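Local coordinates for methyltransferase domain-containing protein (Serratia marcescens, PDB 7CLU), which transfers a methyl group from S-adenosyl-L-methionine to an oxygen of its substrate, as an O-methyltransferase in the prodigiosin synthetic pathway, at the interface of chains A and B. Coordinates in Å, arbitrary orientation; residue numbers count along the deposited sequence, not the author numbering. Chains: chain A/B, Methyltransferase domain-containing protein.

Contact 1: the interface of chains A and B. Residues chain A 117, 250-252, 303; chain B 52.
The guanidinium of B:Arg52 presents its two terminal nitrogens to the start of helix 251-264 of chain A, with the carboxylate of A:Asp117 on one side of its plane and the CD1 methyl of A:Ile303 on the other, both set back along the arginine chain. This is a dimer contact of the class II O-methyltransferase family: helix 51-63 of one dimerisation domain sends an arginine into the methyltransferase domain of its partner. At the far end, NH1 of B:Arg52 lies 3.3 Å from CD of the pyrrolidine of A:Pro251, which sits off the guanidinium plane. NH2 of B:Arg52 forms a long salt bridge of 3.5 Å to the carboxylate oxygen OE2 of A:Glu252. The two side chains approach from opposite directions, and carboxylate and guanidinium are turned 46° apart, so this is no flat, paired bridge. A:Glu252 bends at chi2 (76°), which folds its carboxylate back toward the proline ring and the arginine. B:Arg52 runs extended as far as CD and turns at chi3 (-72°), carrying the guanidinium toward A:Pro251 and A:Glu252. Along the extended stretch, CG of B:Arg52 rests against CD1 of A:Ile303 at 3.8 Å. The carboxylate oxygen OD2 of A:Asp117 is 3.8 Å from CD of B:Arg52 on the opposing flank. The same OD2 of A:Asp117 is 4.8 Å from NE of B:Arg52, near enough perhaps to help stabilise a cation. Burial by chain A takes 88 Å² of the arginine.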
# COMPACT_ATOMS: atom_id res chain seq x y z
N ASP A 117 18.10 8.10 -8.42
CA ASP A 117 18.48 6.69 -8.57
C ASP A 117 19.35 6.23 -7.42
O ASP A 117 20.46 5.72 -7.60
CB ASP A 117 19.16 6.43 -9.91
CG ASP A 117 19.45 4.96 -10.13
OD1 ASP A 117 18.63 4.11 -9.69
OD2 ASP A 117 20.50 4.64 -10.71
N ALA A 250 23.68 -4.21 -7.85
CA ALA A 250 23.82 -3.61 -9.16
C ALA A 250 24.41 -4.62 -10.14
O ALA A 250 25.15 -5.53 -9.74
CB ALA A 250 24.71 -2.36 -9.10
N PRO A 251 24.09 -4.49 -11.43
CA PRO A 251 24.66 -5.41 -12.44
C PRO A 251 26.17 -5.56 -12.37
O PRO A 251 26.67 -6.69 -12.53
CB PRO A 251 24.21 -4.76 -13.75
CG PRO A 251 22.91 -4.11 -13.40
CD PRO A 251 23.08 -3.59 -12.00
N GLU A 252 26.90 -4.46 -12.16
CA GLU A 252 28.36 -4.55 -12.07
C GLU A 252 28.79 -5.42 -10.90
O GLU A 252 29.74 -6.20 -11.01
CB GLU A 252 28.96 -3.14 -11.96
CG GLU A 252 28.29 -2.08 -12.84
CD GLU A 252 26.93 -1.60 -12.30
OE1 GLU A 252 26.88 -1.13 -11.15
OE2 GLU A 252 25.91 -1.69 -13.03
N ILE A 303 18.11 -4.27 -8.52
CA ILE A 303 17.26 -4.08 -9.69
C ILE A 303 16.83 -5.47 -10.18
O ILE A 303 17.52 -6.46 -9.95
CB ILE A 303 18.00 -3.30 -10.79
CG1 ILE A 303 17.04 -2.83 -11.88
CG2 ILE A 303 19.13 -4.14 -11.40
CD1 ILE A 303 17.49 -1.52 -12.59
N ARG B 52 17.96 4.89 -15.60
CA ARG B 52 17.74 3.61 -14.92
C ARG B 52 16.56 3.69 -13.95
O ARG B 52 15.66 2.84 -13.99
CB ARG B 52 19.01 3.18 -14.19
CG ARG B 52 18.88 1.85 -13.46
CD ARG B 52 20.22 1.45 -12.82
NE ARG B 52 21.21 1.02 -13.81
CZ ARG B 52 22.19 0.16 -13.55
NH1 ARG B 52 22.30 -0.38 -12.34
NH2 ARG B 52 23.06 -0.17 -14.50

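Contact 2: the interface of chains A and B. Residues chain A 66, 83, 92; chain B 3-5, 8, 12.
A:Tyr66 and B:Leu3 meet at about a right angle, the methyl CD1 of the leucine standing over the centre of the phenol ring, 3.5 Å from its centroid, in a CH-pi contact. Both belong to the O-methyltransferase dimerisation domain, whose N-terminal segment, including helix 5-12 of chain B, packs here on the matching domain of chain A. The ring of A:Phe83 is turned nearly perpendicular to that of A:Tyr66, and the two form a corner into which the start of the B helix fits. A chi1 of 59° sets the phenylalanine ring between its own backbone N and carbonyl carbon and swings it over the chain at B:Thr4 and B:Lys5. One face then takes CA of B:Lys5 toward the rim, while CE2 of A:Phe83 comes to 3.4 Å from the backbone N of B:Lys5. The lysine and phenylalanine side chains slide past each other in opposite directions, with CG of the former 3.6 Å from CB of the latter. Further out, B:Lys5 bends at chi3 and chi4, bringing its terminal side-chain nitrogen NZ to 3.5 Å from CD2 of A:Leu92. On the other branch, CD1 of A:Leu92 touches CB of B:Ala8 at 3.6 Å and SD of B:Met12 at 3.8 Å, its side chain slanting across that of the methionine. The small B:Ala8 thereby meets A:Leu92, A:Tyr66 and A:Phe83 with its one methyl, and its CA lies beside the phenol OH of A:Tyr66.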
# COMPACT_ATOMS: atom_id res chain seq x y z
N TYR A 66 -11.03 -10.01 6.11
CA TYR A 66 -10.10 -10.75 6.95
C TYR A 66 -10.78 -11.31 8.20
O TYR A 66 -10.32 -12.32 8.73
CB TYR A 66 -8.90 -9.87 7.32
CG TYR A 66 -8.01 -9.68 6.10
CD1 TYR A 66 -7.06 -10.64 5.76
CD2 TYR A 66 -8.19 -8.59 5.25
CE1 TYR A 66 -6.28 -10.50 4.63
CE2 TYR A 66 -7.42 -8.45 4.12
CZ TYR A 66 -6.47 -9.40 3.81
OH TYR A 66 -5.69 -9.26 2.67
N PHE A 83 -1.95 -17.87 8.54
CA PHE A 83 -1.10 -16.72 8.30
C PHE A 83 -1.41 -15.49 9.15
O PHE A 83 -0.61 -14.55 9.14
CB PHE A 83 -1.13 -16.34 6.80
CG PHE A 83 -2.49 -16.00 6.26
CD1 PHE A 83 -2.99 -14.70 6.32
CD2 PHE A 83 -3.25 -16.97 5.62
CE1 PHE A 83 -4.24 -14.38 5.79
CE2 PHE A 83 -4.49 -16.67 5.09
CZ PHE A 83 -4.98 -15.36 5.17
N LEU A 92 2.44 -13.92 9.26
CA LEU A 92 2.93 -12.84 8.43
C LEU A 92 3.58 -11.71 9.23
O LEU A 92 3.97 -10.70 8.64
CB LEU A 92 1.78 -12.30 7.56
CG LEU A 92 1.39 -13.20 6.40
CD1 LEU A 92 0.25 -12.64 5.55
CD2 LEU A 92 2.61 -13.52 5.54
N LEU B 3 -9.74 -15.84 1.98
CA LEU B 3 -8.52 -15.23 1.48
C LEU B 3 -7.34 -16.14 1.79
O LEU B 3 -7.37 -16.92 2.74
CB LEU B 3 -8.28 -13.85 2.12
CG LEU B 3 -9.38 -12.80 1.93
CD1 LEU B 3 -9.16 -11.62 2.86
CD2 LEU B 3 -9.45 -12.35 0.48
N THR B 4 -6.28 -16.00 1.00
CA THR B 4 -5.07 -16.78 1.21
C THR B 4 -3.94 -15.89 1.69
O THR B 4 -4.04 -14.66 1.71
CB THR B 4 -4.63 -17.50 -0.08
OG1 THR B 4 -4.19 -16.53 -1.03
CG2 THR B 4 -5.77 -18.27 -0.67
N LYS B 5 -2.85 -16.57 2.08
CA LYS B 5 -1.60 -15.89 2.42
C LYS B 5 -1.21 -14.87 1.37
O LYS B 5 -0.77 -13.76 1.70
CB LYS B 5 -0.49 -16.93 2.57
CG LYS B 5 0.56 -16.60 3.60
CD LYS B 5 1.69 -17.61 3.53
CE LYS B 5 3.06 -17.00 3.72
NZ LYS B 5 3.57 -16.82 5.13
N ALA B 8 -3.19 -11.65 1.44
CA ALA B 8 -2.78 -10.75 2.51
C ALA B 8 -1.44 -10.11 2.18
O ALA B 8 -1.27 -8.90 2.35
CB ALA B 8 -2.74 -11.50 3.83
N MET B 12 -0.84 -6.18 1.94
CA MET B 12 0.15 -5.58 2.84
C MET B 12 1.18 -4.77 2.08
O MET B 12 1.78 -3.85 2.66
CB MET B 12 0.85 -6.67 3.66
CG MET B 12 0.01 -7.28 4.81
SD MET B 12 0.74 -8.84 5.35
CE MET B 12 2.22 -8.19 6.17

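Contact 3: the interface of chains A and B. Residues chain A 3, 7-8, 11; chain B 64-66, 80.
The N-terminal arm and helix 5-12 of chain A lie on the dimerisation domain of chain B, against the loop from B:Met64 to B:Tyr66, just after helix 51-63, and against the 3-10 turn 78-80; this is part of the family's intertwined dimer. The phenol of B:Tyr66 points at the helix. Its OH donates to the side-chain carbonyl OE1 of A:Gln11 at 2.7 Å, in the carbonyl plane and on a lone pair, with an angle of 129° at the oxygen. The glutamine comes from the opposite direction, its amide modestly tilted against the ring. Its chain extends beyond CG after leaving beside the backbone N (chi1 -61°), which takes OE1 to the ring edge. The same OE1 of A:Gln11 pairs with water 1 at 2.8 Å, and water 1 reaches the backbone O of B:Met64 at 2.6 Å, so a second, water-mediated link joins the glutamine to the loop. A:Leu3 and A:Ala8 pack on the B:Tyr66 ring as their twins do on A:Tyr66 with the chains exchanged. B:His80 reads the arm's backbone: its NE2 accepts from the amide N of A:Leu3 at 3.0 Å, almost in the imidazole plane. ND1 of B:His80 donates to the backbone O of B:Tyr66, which helps fix the ring's rotation and would favour the tautomer with its hydrogen on ND1. That second bond, from ND1 of B:His80 to O of B:Tyr66 at 2.8 Å, reaches the carbonyl from 36° above its plane.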
# COMPACT_ATOMS: atom_id res chain seq x y z
N LEU A 3 -8.05 1.41 -17.75
CA LEU A 3 -8.53 1.70 -16.41
C LEU A 3 -9.18 3.09 -16.38
O LEU A 3 -9.13 3.83 -17.36
CB LEU A 3 -7.38 1.59 -15.41
CG LEU A 3 -6.69 0.22 -15.47
CD1 LEU A 3 -5.27 0.24 -14.93
CD2 LEU A 3 -7.54 -0.81 -14.72
N ASP A 7 -10.18 3.70 -10.51
CA ASP A 7 -9.13 2.71 -10.28
C ASP A 7 -7.87 3.36 -9.74
O ASP A 7 -7.30 2.92 -8.74
CB ASP A 7 -8.81 1.97 -11.58
CG ASP A 7 -9.96 1.12 -12.07
OD1 ASP A 7 -10.46 0.30 -11.27
OD2 ASP A 7 -10.37 1.27 -13.24
N ALA A 8 -7.41 4.41 -10.41
CA ALA A 8 -6.20 5.09 -9.94
C ALA A 8 -6.38 5.58 -8.52
O ALA A 8 -5.50 5.39 -7.67
CB ALA A 8 -5.86 6.23 -10.90
N GLN A 11 -6.19 2.71 -6.12
CA GLN A 11 -4.84 2.23 -5.86
C GLN A 11 -3.99 3.25 -5.12
O GLN A 11 -3.18 2.87 -4.26
CB GLN A 11 -4.18 1.81 -7.16
CG GLN A 11 -4.92 0.70 -7.84
CD GLN A 11 -4.04 -0.06 -8.80
OE1 GLN A 11 -4.03 0.23 -10.01
NE2 GLN A 11 -3.30 -1.03 -8.28
N MET B 64 1.30 -2.17 -14.09
CA MET B 64 0.04 -1.86 -13.42
C MET B 64 -1.08 -1.51 -14.39
O MET B 64 -2.23 -1.35 -13.95
CB MET B 64 0.25 -0.70 -12.43
CG MET B 64 1.05 -1.09 -11.21
SD MET B 64 1.79 0.32 -10.38
CE MET B 64 0.27 1.11 -9.82
N GLY B 65 -0.79 -1.38 -15.68
CA GLY B 65 -1.80 -1.11 -16.68
C GLY B 65 -2.09 0.35 -16.97
O GLY B 65 -3.05 0.63 -17.69
N TYR B 66 -1.31 1.29 -16.41
CA TYR B 66 -1.56 2.71 -16.65
C TYR B 66 -0.87 3.22 -17.91
O TYR B 66 -1.30 4.25 -18.46
CB TYR B 66 -1.14 3.52 -15.41
CG TYR B 66 -2.10 3.26 -14.27
CD1 TYR B 66 -3.34 3.89 -14.22
CD2 TYR B 66 -1.80 2.33 -13.27
CE1 TYR B 66 -4.24 3.63 -13.20
CE2 TYR B 66 -2.69 2.07 -12.24
CZ TYR B 66 -3.91 2.73 -12.21
OH TYR B 66 -4.82 2.48 -11.20
N HIS B 80 -6.79 7.40 -20.33
CA HIS B 80 -6.12 7.78 -19.10
C HIS B 80 -5.74 9.25 -19.04
O HIS B 80 -5.47 9.75 -17.95
CB HIS B 80 -4.84 6.94 -18.90
CG HIS B 80 -5.10 5.47 -18.72
ND1 HIS B 80 -4.09 4.54 -18.68
CD2 HIS B 80 -6.25 4.78 -18.58
CE1 HIS B 80 -4.61 3.34 -18.52
NE2 HIS B 80 -5.92 3.45 -18.46
O HOH W 1 -3.50 -1.96 -11.75

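Contact 4: the interface of chains A and B. Residues chain A 113-114, 116-117, 296; chain B 50, 53, 56.
A direct hydrogen bond runs from the hydroxyl OG of B:Ser53 to the backbone O of A:Val114, 2.7 Å away. It lies in the carbonyl plane, on a lone pair, with an angle of 131° at the oxygen. OG sits between its own backbone N and carbonyl carbon (chi1 49°), which turns it to the last turn of helix 110-116 of chain A. A water-mediated bond adds to it: water 2 joins OD1 of A:Asp117 at 2.5 Å to the amide oxygen OE1 of B:Gln56 at 2.7 Å. Carboxylate and amide planes stand nearly perpendicular, 87° apart, and the water spans two oxygens that do not meet directly. Apolar packing fills in around these links. CB of A:Asp117 lies 3.6 Å from CB of B:Ser53 and 3.9 Å from CG of the pyrrolidine of B:Pro50, so the aspartate's methylene is lodged against both. A van der Waals contact with the glutamine amide comes from A:Leu296, on helix 286-298, which slants across B:Gln56 and puts its CB 4.0 Å from the amide nitrogen NE2 of B:Gln56. The patch seats the start of helix 51-63 of one subunit against two helices of the other, tying a dimerisation domain to the partner's catalytic half.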
# COMPACT_ATOMS: atom_id res chain seq x y z
N ALA A 113 13.87 8.84 -4.72
CA ALA A 113 14.69 7.71 -5.15
C ALA A 113 14.74 7.62 -6.67
O ALA A 113 15.78 7.27 -7.25
CB ALA A 113 14.16 6.40 -4.56
N VAL A 114 13.64 7.95 -7.34
CA VAL A 114 13.66 7.95 -8.79
C VAL A 114 14.41 9.17 -9.30
O VAL A 114 15.13 9.10 -10.31
CB VAL A 114 12.23 7.89 -9.36
CG1 VAL A 114 12.26 7.96 -10.88
CG2 VAL A 114 11.52 6.61 -8.92
N ASN A 116 16.95 10.57 -7.92
CA ASN A 116 18.38 10.42 -7.69
C ASN A 116 18.95 9.05 -8.04
O ASN A 116 20.17 8.88 -7.99
CB ASN A 116 18.70 10.73 -6.22
CG ASN A 116 18.31 12.14 -5.84
OD1 ASN A 116 18.33 13.03 -6.67
ND2 ASN A 116 17.95 12.35 -4.58
N ASP A 117 18.10 8.10 -8.42
CA ASP A 117 18.48 6.69 -8.57
C ASP A 117 19.35 6.23 -7.42
O ASP A 117 20.46 5.72 -7.60
CB ASP A 117 19.16 6.43 -9.91
CG ASP A 117 19.45 4.96 -10.13
OD1 ASP A 117 18.63 4.11 -9.69
OD2 ASP A 117 20.50 4.64 -10.71
N LEU A 296 15.23 -0.34 -5.50
CA LEU A 296 15.71 1.02 -5.70
C LEU A 296 15.72 1.80 -4.40
O LEU A 296 16.72 2.46 -4.06
CB LEU A 296 14.85 1.72 -6.75
CG LEU A 296 14.99 3.23 -6.88
CD1 LEU A 296 16.40 3.57 -7.38
CD2 LEU A 296 13.92 3.79 -7.83
N PRO B 50 17.54 10.26 -13.75
CA PRO B 50 18.36 9.25 -14.43
C PRO B 50 17.50 8.21 -15.13
O PRO B 50 16.37 7.91 -14.73
CB PRO B 50 19.18 8.63 -13.29
CG PRO B 50 19.11 9.61 -12.16
CD PRO B 50 17.76 10.28 -12.30
N SER B 53 16.52 4.71 -13.09
CA SER B 53 15.45 4.77 -12.09
C SER B 53 14.12 5.12 -12.73
O SER B 53 13.07 4.59 -12.34
CB SER B 53 15.81 5.77 -10.99
OG SER B 53 16.23 7.01 -11.55
N GLN B 56 12.68 1.97 -14.24
CA GLN B 56 12.04 1.14 -13.23
C GLN B 56 10.62 1.63 -12.93
O GLN B 56 9.69 0.82 -12.82
CB GLN B 56 12.86 1.12 -11.95
CG GLN B 56 14.18 0.42 -12.13
CD GLN B 56 15.04 0.49 -10.89
OE1 GLN B 56 15.83 1.44 -10.72
NE2 GLN B 56 14.92 -0.51 -10.02
O HOH W 2 18.44 1.62 -10.04

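Contact 1 and contact 4 are neighbours, about 10 Å between their C-alpha centres; they share A:Asp117 and use the same B helix, 51-63. The centre of contact 1 lies about 8 Å and that of contact 4 about 13 Å from A:His247, the predicted proton acceptor, so the partner subunit comes near the catalytic site and may help shape it. Contacts 2 and 3, about 24 Å between centres, employ helix 5-12 from opposite chains, with residues 3, 8 and 66 recurring, as the two-fold demands. Contact 2, about 32 Å from contact 1 between C-alpha centres, is centred about 28 Å from B:His247 and probably serves assembly rather than catalysis.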